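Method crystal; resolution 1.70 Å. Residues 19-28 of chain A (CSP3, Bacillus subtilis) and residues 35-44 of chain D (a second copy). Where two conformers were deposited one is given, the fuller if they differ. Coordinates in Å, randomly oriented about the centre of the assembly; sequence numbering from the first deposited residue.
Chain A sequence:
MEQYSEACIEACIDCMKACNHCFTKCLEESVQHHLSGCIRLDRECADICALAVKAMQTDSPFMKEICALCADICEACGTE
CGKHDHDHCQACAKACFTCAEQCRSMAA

Chain A, residues 19-28: CNHCFTKCLE
Chain D 35-44: LSGCIRLDRE

Two helices from two copies of CSP3 pack nearly antiparallel, their N-to-C directions 152° apart and their axes 11.2 Å apart at closest approach. Cys A19 to Leu A27 lie in a helix that begins earlier in chain A; Ser D36 to Glu D44 lie in one that continues later in chain D. Phi/psi are near -63/-43 (Phe A23 -52/-54, Leu A27 -69/-34), with regular i to i+4 backbone hydrogen bonds. The register is set where CA of Leu A27 lies 6.1 Å from CA of Ser D36; together the stretches bury 438 Å².

Arg D40 gives up the most surface. Its CA-to-CB bond points sideways, but an extended chain (chi1 m, then t, t) carries the guanidinium across to Thr A24 (chi1 t) and Glu A28 (m, t, chi3 29°). There NH2 of Arg D40 donates a weak hydrogen bond to O of Thr A24 (3.5 Å, 136°), an oxygen that also accepts from N of Glu A28 at 3.1 Å. A long salt bridge joins NH2 of Arg D40 to OE2 of Glu A28 (3.6 Å), while OG1 of Thr A24, 3.2 Å from NH2 of Arg D40, is too poorly angled to bond. NE of Arg D40 is buried without a partner.

Leu A27 (m, t) points toward chain D and supplies the apolar contact: its CD2 meets CG2 of Ile D39 (m, t) at 3.6 Å, and its CD1 lies 4.2 Å from CG of Arg D40. O of Leu A27 lies 3.8 Å from CB of Ser D36 (p).

Arg D43, all t, lays its positive guanidinium over one electron-rich face of the Phe A23 ring (chi1 t, chi2 89°). CZ of Arg D43 stands 4.3 Å from the ring centroid, 8° off the normal, a cation-pi arrangement; NH1 of Arg D43 comes within 3.4 Å of CD2 of Phe A23. Water 1 extends this contact, donating to OD1 of Asn A20 (m, chi2 -31°; 2.7 Å) and accepting from NH1 of Arg D43 (2.8 Å).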

# COMPACT_ATOMS: atom_id res chain seq x y z
N CYS A 19 -7.18 10.34 9.68
CA CYS A 19 -5.72 10.32 9.82
C CYS A 19 -5.02 11.10 8.70
O CYS A 19 -4.10 11.85 8.96
CB CYS A 19 -5.21 8.88 9.84
SG CYS A 19 -5.56 8.00 11.35
N ASN A 20 -5.49 10.91 7.46
CA ASN A 20 -4.91 11.64 6.33
C ASN A 20 -5.13 13.14 6.41
O ASN A 20 -4.24 13.94 6.12
CB ASN A 20 -5.42 11.08 4.99
CG ASN A 20 -4.77 9.76 4.62
OD1 ASN A 20 -3.61 9.53 4.96
ND2 ASN A 20 -5.48 8.91 3.85
N HIS A 21 -6.32 13.52 6.83
CA HIS A 21 -6.66 14.95 7.07
C HIS A 21 -5.80 15.53 8.18
O HIS A 21 -5.29 16.63 8.06
CB HIS A 21 -8.14 15.08 7.44
CG HIS A 21 -9.09 15.03 6.28
ND1 HIS A 21 -8.75 14.61 5.00
CD2 HIS A 21 -10.42 15.33 6.24
CE1 HIS A 21 -9.82 14.67 4.21
NE2 HIS A 21 -10.84 15.13 4.94
N CYS A 22 -5.66 14.78 9.28
CA CYS A 22 -4.86 15.21 10.43
C CYS A 22 -3.37 15.36 10.01
O CYS A 22 -2.70 16.34 10.35
CB CYS A 22 -5.03 14.19 11.58
SG CYS A 22 -4.24 14.62 13.14
N PHE A 23 -2.86 14.40 9.25
CA PHE A 23 -1.49 14.47 8.74
C PHE A 23 -1.20 15.78 8.02
O PHE A 23 -0.24 16.47 8.35
CB PHE A 23 -1.28 13.27 7.82
CG PHE A 23 0.06 13.25 7.10
CD1 PHE A 23 1.16 12.63 7.68
CD2 PHE A 23 0.20 13.78 5.82
CE1 PHE A 23 2.38 12.54 7.00
CE2 PHE A 23 1.40 13.71 5.14
CZ PHE A 23 2.51 13.11 5.74
N THR A 24 -2.03 16.11 7.03
CA THR A 24 -1.85 17.33 6.23
C THR A 24 -2.05 18.60 7.08
O THR A 24 -1.24 19.54 6.99
CB THR A 24 -2.65 17.35 4.92
OG1 THR A 24 -2.33 18.50 4.10
CG2 THR A 24 -4.12 17.41 5.17
N LYS A 25 -3.04 18.61 7.98
CA LYS A 25 -3.24 19.78 8.82
C LYS A 25 -2.09 19.97 9.79
O LYS A 25 -1.67 21.11 10.05
CB LYS A 25 -4.58 19.71 9.57
CG LYS A 25 -5.77 19.78 8.62
CD LYS A 25 -6.08 21.17 8.11
CE LYS A 25 -7.31 21.76 8.80
NZ LYS A 25 -7.69 23.06 8.19
N CYS A 26 -1.61 18.89 10.39
CA CYS A 26 -0.50 19.00 11.35
C CYS A 26 0.75 19.54 10.68
O CYS A 26 1.48 20.30 11.29
CB CYS A 26 -0.19 17.65 12.02
SG CYS A 26 -1.35 17.16 13.30
N LEU A 27 0.99 19.13 9.44
CA LEU A 27 2.16 19.61 8.70
C LEU A 27 2.08 21.08 8.31
O LEU A 27 3.10 21.74 8.30
CB LEU A 27 2.41 18.76 7.46
CG LEU A 27 3.03 17.42 7.82
CD1 LEU A 27 2.91 16.44 6.68
CD2 LEU A 27 4.49 17.59 8.20
N GLU A 28 0.90 21.61 8.01
CA GLU A 28 0.79 23.06 7.76
C GLU A 28 0.92 23.79 9.10
O GLU A 28 0.75 25.00 9.14
CB GLU A 28 -0.52 23.45 7.09
CG GLU A 28 -0.87 22.76 5.79
CD GLU A 28 -2.31 22.95 5.36
OE1 GLU A 28 -2.96 23.98 5.68
OE2 GLU A 28 -2.81 22.01 4.73
N LEU D 35 10.78 22.61 6.78
CA LEU D 35 10.96 21.25 6.25
C LEU D 35 9.66 20.58 5.80
O LEU D 35 9.70 19.43 5.35
CB LEU D 35 11.66 20.36 7.28
CG LEU D 35 13.06 20.81 7.70
CD1 LEU D 35 13.58 19.95 8.85
CD2 LEU D 35 14.04 20.73 6.53
N SER D 36 8.52 21.29 5.85
CA SER D 36 7.25 20.64 5.58
C SER D 36 7.17 20.10 4.14
O SER D 36 6.68 19.01 3.92
CB SER D 36 6.09 21.55 5.90
OG SER D 36 5.99 22.55 4.93
N GLY D 37 7.74 20.83 3.18
CA GLY D 37 7.85 20.35 1.79
C GLY D 37 8.67 19.08 1.65
O GLY D 37 8.31 18.17 0.89
N CYS D 38 9.80 19.00 2.32
CA CYS D 38 10.61 17.77 2.28
C CYS D 38 9.79 16.59 2.92
O CYS D 38 9.87 15.47 2.45
CB CYS D 38 12.13 17.98 2.68
SG CYS D 38 13.37 16.61 2.76
N ILE D 39 9.07 16.83 4.00
CA ILE D 39 8.36 15.78 4.69
C ILE D 39 7.27 15.22 3.78
O ILE D 39 7.14 14.02 3.66
CB ILE D 39 7.80 16.29 6.05
CG1 ILE D 39 8.97 16.51 7.04
CG2 ILE D 39 6.80 15.33 6.66
CD1 ILE D 39 8.64 17.47 8.17
N ARG D 40 6.52 16.12 3.15
CA ARG D 40 5.47 15.72 2.22
C ARG D 40 6.02 14.90 1.07
O ARG D 40 5.50 13.84 0.75
CB ARG D 40 4.73 16.94 1.65
CG ARG D 40 3.74 17.47 2.67
CD ARG D 40 2.75 18.42 2.09
NE ARG D 40 1.87 18.94 3.11
CZ ARG D 40 1.05 19.96 2.95
NH1 ARG D 40 0.99 20.58 1.78
NH2 ARG D 40 0.31 20.36 3.96
N LEU D 41 7.08 15.40 0.43
CA LEU D 41 7.69 14.69 -0.68
C LEU D 41 8.33 13.38 -0.25
O LEU D 41 8.33 12.45 -1.03
CB LEU D 41 8.70 15.58 -1.47
CG LEU D 41 8.04 16.62 -2.37
CD1 LEU D 41 9.01 17.71 -2.80
CD2 LEU D 41 7.45 15.98 -3.61
N ASP D 42 8.92 13.32 0.95
CA ASP D 42 9.52 12.08 1.44
C ASP D 42 8.50 10.97 1.52
O ASP D 42 8.76 9.84 1.16
CB ASP D 42 10.11 12.25 2.84
CG ASP D 42 11.44 12.99 2.85
OD1 ASP D 42 12.19 12.95 1.85
OD2 ASP D 42 11.76 13.57 3.92
N ARG D 43 7.31 11.30 2.04
CA ARG D 43 6.24 10.34 2.10
C ARG D 43 5.79 9.90 0.72
O ARG D 43 5.69 8.70 0.44
CB ARG D 43 5.06 10.89 2.87
CG ARG D 43 3.94 9.88 2.94
CD ARG D 43 2.73 10.35 3.70
NE ARG D 43 1.80 9.25 3.93
CZ ARG D 43 0.65 9.35 4.58
NH1 ARG D 43 0.26 10.50 5.12
NH2 ARG D 43 -0.11 8.27 4.73
N GLU D 44 5.59 10.85 -0.19
CA GLU D 44 5.10 10.48 -1.50
C GLU D 44 6.14 9.70 -2.29
O GLU D 44 5.80 8.80 -3.03
CB GLU D 44 4.64 11.67 -2.31
CG GLU D 44 3.66 11.33 -3.43
CD GLU D 44 2.79 12.48 -3.91
OE1 GLU D 44 3.29 13.65 -4.05
OE2 GLU D 44 1.58 12.23 -4.20
O HOH W 1 -1.74 9.69 6.84